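Local coordinates for putative CRISPR-associated endoribonuclease-like protein Cas6 (Pyrococcus furiosus, PDB 3UFC) that belongs to the Cas6 family of CRISPR-associated endoribonucleases, binds crRNA and probably acts in antiviral defence, at residues E25-I37 with G91-G105. Residues are numbered along the deposited sequence; the frame is centred on the assembly and turned at random.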
ATOM      1  N   GLU A  25       8.068  -8.713  -5.778  1.00 26.39           N
ATOM      2  CA  GLU A  25       9.485  -8.838  -5.447  1.00 27.38           C
ATOM      3  C   GLU A  25       9.829  -7.991  -4.217  1.00 25.80           C
ATOM      4  O   GLU A  25      10.560  -8.433  -3.332  1.00 25.17           O
ATOM      5  CB  GLU A  25      10.350  -8.401  -6.635  1.00 28.98           C
ATOM      6  CG  GLU A  25      11.836  -8.651  -6.415  1.00 35.13           C
ATOM      7  CD  GLU A  25      12.693  -8.287  -7.617  1.00 38.82           C
ATOM      8  OE1 GLU A  25      13.905  -8.591  -7.586  1.00 40.05           O
ATOM      9  OE2 GLU A  25      12.162  -7.697  -8.585  1.00 39.64           O
ATOM     10  N   LEU A  26       9.296  -6.774  -4.170  1.00 25.31           N
ATOM     11  CA  LEU A  26       9.538  -5.872  -3.041  1.00 24.12           C
ATOM     12  C   LEU A  26       8.894  -6.453  -1.779  1.00 24.21           C
ATOM     13  O   LEU A  26       9.518  -6.538  -0.721  1.00 25.11           O
ATOM     14  CB  LEU A  26       8.960  -4.486  -3.354  1.00 23.28           C
ATOM     15  CG  LEU A  26       9.083  -3.403  -2.280  1.00 25.73           C
ATOM     16  CD1 LEU A  26      10.525  -3.318  -1.773  1.00 26.03           C
ATOM     17  CD2 LEU A  26       8.640  -2.066  -2.872  1.00 25.07           C
ATOM     18  N   TYR A  27       7.634  -6.852  -1.908  1.00 25.71           N
ATOM     19  CA  TYR A  27       6.881  -7.468  -0.818  1.00 24.65           C
ATOM     20  C   TYR A  27       7.649  -8.651  -0.230  1.00 24.39           C
ATOM     21  O   TYR A  27       7.800  -8.772   0.987  1.00 24.58           O
ATOM     22  CB  TYR A  27       5.532  -7.956  -1.363  1.00 24.08           C
ATOM     23  CG  TYR A  27       4.853  -9.041  -0.550  1.00 24.90           C
ATOM     24  CD1 TYR A  27       4.254  -8.756   0.676  1.00 25.67           C
ATOM     25  CD2 TYR A  27       4.762 -10.345  -1.040  1.00 26.85           C
ATOM     26  CE1 TYR A  27       3.573  -9.743   1.394  1.00 26.49           C
ATOM     27  CE2 TYR A  27       4.083 -11.339  -0.332  1.00 26.44           C
ATOM     28  CZ  TYR A  27       3.491 -11.029   0.880  1.00 27.42           C
ATOM     29  OH  TYR A  27       2.797 -11.994   1.568  1.00 31.33           O
ATOM     30  N   SER A  28       8.122  -9.527  -1.110  1.00 25.22           N
ATOM     31  CA  SER A  28       8.861 -10.720  -0.704  1.00 26.35           C
ATOM     32  C   SER A  28      10.103 -10.391   0.118  1.00 25.65           C
ATOM     33  O   SER A  28      10.360 -11.017   1.146  1.00 25.49           O
ATOM     34  CB  SER A  28       9.269 -11.528  -1.942  1.00 27.78           C
ATOM     35  OG  SER A  28       8.126 -11.933  -2.684  1.00 32.94           O
ATOM     36  N   GLN A  29      10.872  -9.408  -0.336  1.00 25.43           N
ATOM     37  CA  GLN A  29      12.086  -9.021   0.369  1.00 26.95           C
ATOM     38  C   GLN A  29      11.795  -8.439   1.746  1.00 26.67           C
ATOM     39  O   GLN A  29      12.503  -8.734   2.707  1.00 26.36           O
ATOM     40  CB  GLN A  29      12.889  -8.032  -0.475  1.00 27.91           C
ATOM     41  CG  GLN A  29      13.411  -8.653  -1.765  1.00 30.13           C
ATOM     42  CD  GLN A  29      14.064  -7.638  -2.676  1.00 31.91           C
ATOM     43  OE1 GLN A  29      15.195  -7.218  -2.447  1.00 32.07           O
ATOM     44  NE2 GLN A  29      13.343  -7.225  -3.711  1.00 32.90           N
ATOM     45  N   ILE A  30      10.755  -7.617   1.850  1.00 26.28           N
ATOM     46  CA  ILE A  30      10.401  -7.033   3.141  1.00 24.59           C
ATOM     47  C   ILE A  30      10.019  -8.156   4.106  1.00 26.02           C
ATOM     48  O   ILE A  30      10.490  -8.198   5.248  1.00 26.64           O
ATOM     49  CB  ILE A  30       9.215  -6.039   3.005  1.00 23.50           C
ATOM     50  CG1 ILE A  30       9.617  -4.869   2.112  1.00 23.60           C
ATOM     51  CG2 ILE A  30       8.782  -5.546   4.387  1.00 23.88           C
ATOM     52  CD1 ILE A  30       8.470  -3.923   1.745  1.00 23.25           C
ATOM     53  N   VAL A  31       9.174  -9.075   3.643  1.00 27.03           N
ATOM     54  CA  VAL A  31       8.741 -10.192   4.479  1.00 27.51           C
ATOM     55  C   VAL A  31       9.936 -11.076   4.860  1.00 31.16           C
ATOM     56  O   VAL A  31      10.062 -11.511   6.007  1.00 29.88           O
ATOM     57  CB  VAL A  31       7.685 -11.066   3.760  1.00 28.54           C
ATOM     58  CG1 VAL A  31       7.373 -12.301   4.599  1.00 26.84           C
ATOM     59  CG2 VAL A  31       6.411 -10.253   3.513  1.00 26.23           C
ATOM     60  N   GLU A  32      10.806 -11.339   3.893  1.00 31.85           N
ATOM     61  CA  GLU A  32      11.983 -12.161   4.141  1.00 36.24           C
ATOM     62  C   GLU A  32      12.851 -11.503   5.220  1.00 35.36           C
ATOM     63  O   GLU A  32      13.266 -12.151   6.179  1.00 36.26           O
ATOM     64  CB  GLU A  32      12.777 -12.331   2.840  1.00 38.58           C
ATOM     65  CG  GLU A  32      13.937 -13.318   2.912  1.00 46.89           C
ATOM     66  CD  GLU A  32      15.121 -12.789   3.704  1.00 51.75           C
ATOM     67  OE1 GLU A  32      15.611 -11.688   3.373  1.00 54.23           O
ATOM     68  OE2 GLU A  32      15.564 -13.477   4.652  1.00 54.83           O
ATOM     69  N   LYS A  33      13.105 -10.209   5.071  1.00 34.62           N
ATOM     70  CA  LYS A  33      13.928  -9.490   6.039  1.00 34.62           C
ATOM     71  C   LYS A  33      13.302  -9.432   7.434  1.00 35.92           C
ATOM     72  O   LYS A  33      13.996  -9.604   8.436  1.00 36.80           O
ATOM     73  CB  LYS A  33      14.217  -8.073   5.532  1.00 32.62           C
ATOM     74  CG  LYS A  33      15.027  -8.054   4.240  1.00 30.80           C
ATOM     75  CD  LYS A  33      15.187  -6.650   3.688  1.00 30.70           C
ATOM     76  CE  LYS A  33      15.892  -6.684   2.340  1.00 29.93           C
ATOM     77  NZ  LYS A  33      17.246  -7.309   2.447  1.00 30.32           N
ATOM     78  N   ALA A  34      11.995  -9.196   7.504  1.00 35.59           N
ATOM     79  CA  ALA A  34      11.319  -9.118   8.794  1.00 35.99           C
ATOM     80  C   ALA A  34      11.236 -10.483   9.471  1.00 37.14           C
ATOM     81  O   ALA A  34      11.371 -10.592  10.691  1.00 36.98           O
ATOM     82  CB  ALA A  34       9.917  -8.533   8.621  1.00 33.64           C
ATOM     83  N   GLY A  35      11.015 -11.520   8.672  1.00 38.93           N
ATOM     84  CA  GLY A  35      10.907 -12.860   9.218  1.00 41.18           C
ATOM     85  C   GLY A  35      12.193 -13.364   9.843  1.00 44.07           C
ATOM     86  O   GLY A  35      12.159 -14.140  10.796  1.00 44.78           O
ATOM     87  N   ALA A  36      13.329 -12.927   9.307  1.00 45.57           N
ATOM     88  CA  ALA A  36      14.631 -13.343   9.819  1.00 47.62           C
ATOM     89  C   ALA A  36      14.810 -12.929  11.277  1.00 48.93           C
ATOM     90  O   ALA A  36      15.501 -13.601  12.040  1.00 49.99           O
ATOM     91  CB  ALA A  36      15.746 -12.740   8.964  1.00 47.33           C
ATOM     92  N   ILE A  37      14.178 -11.826  11.659  1.00 49.50           N
ATOM     93  CA  ILE A  37      14.280 -11.326  13.023  1.00 51.55           C
ATOM     94  C   ILE A  37      13.145 -11.795  13.937  1.00 52.19           C
ATOM     95  O   ILE A  37      13.329 -11.925  15.147  1.00 52.44           O
ATOM     96  CB  ILE A  37      14.360  -9.782  13.021  1.00 52.65           C
ATOM     97  CG1 ILE A  37      15.741  -9.361  12.508  1.00 53.88           C
ATOM     98  CG2 ILE A  37      14.089  -9.225  14.415  1.00 53.65           C
ATOM     99  CD1 ILE A  37      16.010  -7.884  12.579  1.00 55.67           C
ATOM    100  N   GLY A  91       9.457  -5.090  13.557  1.00 33.61           N
ATOM    101  CA  GLY A  91      10.019  -6.265  12.918  1.00 32.43           C
ATOM    102  C   GLY A  91      10.593  -5.880  11.563  1.00 33.41           C
ATOM    103  O   GLY A  91      11.685  -6.315  11.190  1.00 33.80           O
ATOM    104  N   ILE A  92       9.861  -5.046  10.829  1.00 31.55           N
ATOM    105  CA  ILE A  92      10.300  -4.592   9.510  1.00 30.58           C
ATOM    106  C   ILE A  92      11.524  -3.677   9.601  1.00 31.76           C
ATOM    107  O   ILE A  92      12.486  -3.844   8.850  1.00 31.34           O
ATOM    108  CB  ILE A  92       9.158  -3.841   8.765  1.00 28.35           C
ATOM    109  CG1 ILE A  92       8.074  -4.839   8.341  1.00 27.98           C
ATOM    110  CG2 ILE A  92       9.711  -3.111   7.545  1.00 28.51           C
ATOM    111  CD1 ILE A  92       6.837  -4.192   7.734  1.00 30.15           C
ATOM    112  N   VAL A  93      11.482  -2.710  10.513  1.00 31.24           N
ATOM    113  CA  VAL A  93      12.598  -1.786  10.688  1.00 32.89           C
ATOM    114  C   VAL A  93      13.881  -2.525  11.062  1.00 34.52           C
ATOM    115  O   VAL A  93      14.931  -2.302  10.459  1.00 34.07           O
ATOM    116  CB  VAL A  93      12.288  -0.731  11.774  1.00 33.22           C
ATOM    117  CG1 VAL A  93      13.576  -0.023  12.208  1.00 34.09           C
ATOM    118  CG2 VAL A  93      11.300   0.288  11.227  1.00 29.34           C
ATOM    119  N   GLU A  94      13.792  -3.403  12.057  1.00 36.51           N
ATOM    120  CA  GLU A  94      14.948  -4.175  12.496  1.00 38.90           C
ATOM    121  C   GLU A  94      15.433  -5.083  11.376  1.00 38.83           C
ATOM    122  O   GLU A  94      16.636  -5.197  11.129  1.00 38.73           O
ATOM    123  CB  GLU A  94      14.591  -5.015  13.726  1.00 41.25           C
ATOM    124  CG  GLU A  94      14.420  -4.206  15.000  1.00 47.21           C
ATOM    125  CD  GLU A  94      13.957  -5.053  16.175  1.00 51.92           C
ATOM    126  OE1 GLU A  94      14.501  -6.164  16.364  1.00 53.24           O
ATOM    127  OE2 GLU A  94      13.054  -4.600  16.914  1.00 55.02           O
ATOM    128  N   GLY A  95      14.489  -5.734  10.703  1.00 37.94           N
ATOM    129  CA  GLY A  95      14.839  -6.623   9.612  1.00 36.76           C
ATOM    130  C   GLY A  95      15.596  -5.912   8.508  1.00 36.22           C
ATOM    131  O   GLY A  95      16.526  -6.469   7.928  1.00 36.18           O
ATOM    132  N   ILE A  96      15.203  -4.676   8.220  1.00 35.67           N
ATOM    133  CA  ILE A  96      15.848  -3.891   7.173  1.00 36.22           C
ATOM    134  C   ILE A  96      17.187  -3.319   7.641  1.00 37.76           C
ATOM    135  O   ILE A  96      18.122  -3.181   6.850  1.00 36.72           O
ATOM    136  CB  ILE A  96      14.923  -2.744   6.702  1.00 36.10           C
ATOM    137  CG1 ILE A  96      13.720  -3.332   5.956  1.00 34.91           C
ATOM    138  CG2 ILE A  96      15.692  -1.773   5.819  1.00 35.07           C
ATOM    139  CD1 ILE A  96      12.716  -2.304   5.485  1.00 35.92           C
ATOM    140  N   GLU A  97      17.280  -2.988   8.924  1.00 37.73           N
ATOM    141  CA  GLU A  97      18.526  -2.457   9.466  1.00 39.87           C
ATOM    142  C   GLU A  97      19.609  -3.528   9.395  1.00 40.34           C
ATOM    143  O   GLU A  97      20.777  -3.222   9.168  1.00 40.53           O
ATOM    144  CB  GLU A  97      18.332  -2.003  10.917  1.00 40.87           C
ATOM    145  CG  GLU A  97      17.675  -0.638  11.048  1.00 44.31           C
ATOM    146  CD  GLU A  97      18.595   0.490  10.615  1.00 48.37           C
ATOM    147  OE1 GLU A  97      19.603   0.732  11.313  1.00 49.59           O
ATOM    148  OE2 GLU A  97      18.317   1.132   9.579  1.00 49.61           O
ATOM    149  N   LYS A  98      19.207  -4.784   9.575  1.00 40.93           N
ATOM    150  CA  LYS A  98      20.138  -5.910   9.532  1.00 42.17           C
ATOM    151  C   LYS A  98      20.496  -6.320   8.105  1.00 41.97           C
ATOM    152  O   LYS A  98      21.612  -6.772   7.845  1.00 42.12           O
ATOM    153  CB  LYS A  98      19.543  -7.111  10.268  1.00 43.36           C
ATOM    154  CG  LYS A  98      20.373  -8.384  10.160  1.00 46.58           C
ATOM    155  CD  LYS A  98      19.708  -9.529  10.905  1.00 49.13           C
ATOM    156  CE  LYS A  98      20.521 -10.808  10.801  1.00 51.82           C
ATOM    157  NZ  LYS A  98      19.874 -11.942  11.526  1.00 54.55           N
ATOM    158  N   SER A  99      19.542  -6.175   7.188  1.00 40.17           N
ATOM    159  CA  SER A  99      19.755  -6.526   5.785  1.00 38.66           C
ATOM    160  C   SER A  99      19.221  -5.367   4.940  1.00 38.93           C
ATOM    161  O   SER A  99      18.140  -5.457   4.354  1.00 39.07           O
ATOM    162  CB  SER A  99      19.005  -7.818   5.460  1.00 38.67           C
ATOM    163  OG  SER A  99      19.244  -8.227   4.128  1.00 40.87           O
ATOM    164  N   PRO A 100      19.989  -4.265   4.864  1.00 38.18           N
ATOM    165  CA  PRO A 100      19.678  -3.032   4.131  1.00 38.50           C
ATOM    166  C   PRO A 100      19.694  -2.999   2.604  1.00 38.35           C
ATOM    167  O   PRO A 100      19.607  -1.920   2.025  1.00 40.15           O
ATOM    168  CB  PRO A 100      20.668  -2.036   4.720  1.00 38.89           C
ATOM    169  CG  PRO A 100      21.878  -2.895   4.940  1.00 38.76           C
ATOM    170  CD  PRO A 100      21.276  -4.131   5.576  1.00 38.43           C
ATOM    171  N   GLU A 101      19.792  -4.143   1.942  1.00 39.36           N
ATOM    172  CA  GLU A 101      19.810  -4.132   0.480  1.00 40.01           C
ATOM    173  C   GLU A 101      18.525  -4.647  -0.159  1.00 39.44           C
ATOM    174  O   GLU A 101      17.937  -5.629   0.303  1.00 39.40           O
ATOM    175  CB  GLU A 101      20.989  -4.950  -0.056  1.00 43.78           C
ATOM    176  CG  GLU A 101      22.357  -4.364   0.237  1.00 48.57           C
ATOM    177  CD  GLU A 101      23.464  -5.056  -0.542  1.00 51.57           C
ATOM    178  OE1 GLU A 101      23.460  -4.972  -1.789  1.00 52.14           O
ATOM    179  OE2 GLU A 101      24.336  -5.684   0.093  1.00 55.09           O
ATOM    180  N   PHE A 102      18.095  -3.975  -1.223  1.00 37.23           N
ATOM    181  CA  PHE A 102      16.898  -4.371  -1.958  1.00 37.00           C
ATOM    182  C   PHE A 102      17.220  -4.528  -3.435  1.00 37.74           C
ATOM    183  O   PHE A 102      17.992  -3.753  -4.001  1.00 36.68           O
ATOM    184  CB  PHE A 102      15.770  -3.343  -1.804  1.00 35.59           C
ATOM    185  CG  PHE A 102      15.021  -3.447  -0.504  1.00 35.37           C
ATOM    186  CD1 PHE A 102      15.353  -2.632   0.576  1.00 36.23           C
ATOM    187  CD2 PHE A 102      13.988  -4.370  -0.356  1.00 31.95           C
ATOM    188  CE1 PHE A 102      14.663  -2.736   1.790  1.00 35.29           C
ATOM    189  CE2 PHE A 102      13.296  -4.482   0.844  1.00 32.22           C
ATOM    190  CZ  PHE A 102      13.633  -3.663   1.922  1.00 34.24           C
ATOM    191  N   LYS A 103      16.617  -5.537  -4.054  1.00 38.18           N
ATOM    192  CA  LYS A 103      16.815  -5.812  -5.466  1.00 38.78           C
ATOM    193  C   LYS A 103      15.483  -5.646  -6.194  1.00 38.13           C
ATOM    194  O   LYS A 103      14.508  -6.326  -5.881  1.00 38.07           O
ATOM    195  CB  LYS A 103      17.334  -7.242  -5.640  1.00 42.24           C
ATOM    196  CG  LYS A 103      17.674  -7.636  -7.065  1.00 47.62           C
ATOM    197  CD  LYS A 103      18.863  -6.847  -7.594  1.00 51.63           C
ATOM    198  CE  LYS A 103      19.351  -7.421  -8.917  1.00 53.23           C
ATOM    199  NZ  LYS A 103      20.500  -6.652  -9.474  1.00 55.61           N
ATOM    200  N   ILE A 104      15.437  -4.717  -7.142  1.00 37.44           N
ATOM    201  CA  ILE A 104      14.232  -4.472  -7.926  1.00 37.61           C
ATOM    202  C   ILE A 104      14.642  -4.727  -9.372  1.00 38.95           C
ATOM    203  O   ILE A 104      15.329  -3.906  -9.986  1.00 36.56           O
ATOM    204  CB  ILE A 104      13.722  -3.008  -7.773  1.00 37.73           C
ATOM    205  CG1 ILE A 104      13.185  -2.768  -6.357  1.00 38.55           C
ATOM    206  CG2 ILE A 104      12.608  -2.738  -8.769  1.00 37.59           C
ATOM    207  CD1 ILE A 104      14.229  -2.834  -5.268  1.00 42.98           C
ATOM    208  N   GLY A 105      14.228  -5.871  -9.911  1.00 39.87           N
ATOM    209  CA  GLY A 105      14.618  -6.204 -11.267  1.00 40.96           C
ATOM    210  C   GLY A 105      16.121  -6.414 -11.239  1.00 41.39           C
ATOM    211  O   GLY A 105      16.621  -7.203 -10.438  1.00 40.87           O
TER
HETATM  212  O   HOH W   1      15.537  -9.398  -9.285  1.00 41.74           O
HETATM  213  O   HOH W   2      16.696  -9.075   8.227  1.00 35.63           O
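With CG anti to the carbonyl carbon (chi1 near -65° in both), K33 and Q29 run from helix 25-37 to residues 99-103, where the second helix of a ferredoxin-like domain passes into edge strand 101-104. A bend at chi4 of K33 (-59°) brings NZ to three acceptors, S99 OG, S99 O and E101 O, in hydrogen bonds that tie the helix exit to the start of the strand. K33 CE lies over one face of the F102 ring, 3.9 Å from its centroid in a CH-pi contact, while I96 CD1 meets the ring edge in plane. One turn earlier the amide of Q29 pairs with the backbone of K103: K103 N donates to a lone pair of Q29 OE1 at 2.7 Å, and NE2 donates to K103 O and also to E25 O, which fixes the amide's rotation. Segments 25-37 and 91-98 cross at 94°, and G95 makes their approach close, its CA lying 3.3 Å from K33 O. Deeper in, A34 CB and I30 CG2 pack on I92 CG1. At the other end G105 N donates to E25 OE2 at 3.1 Å, on the syn side but tilted out of the carboxylate plane, and a water joins E25 OE1 to G105 O.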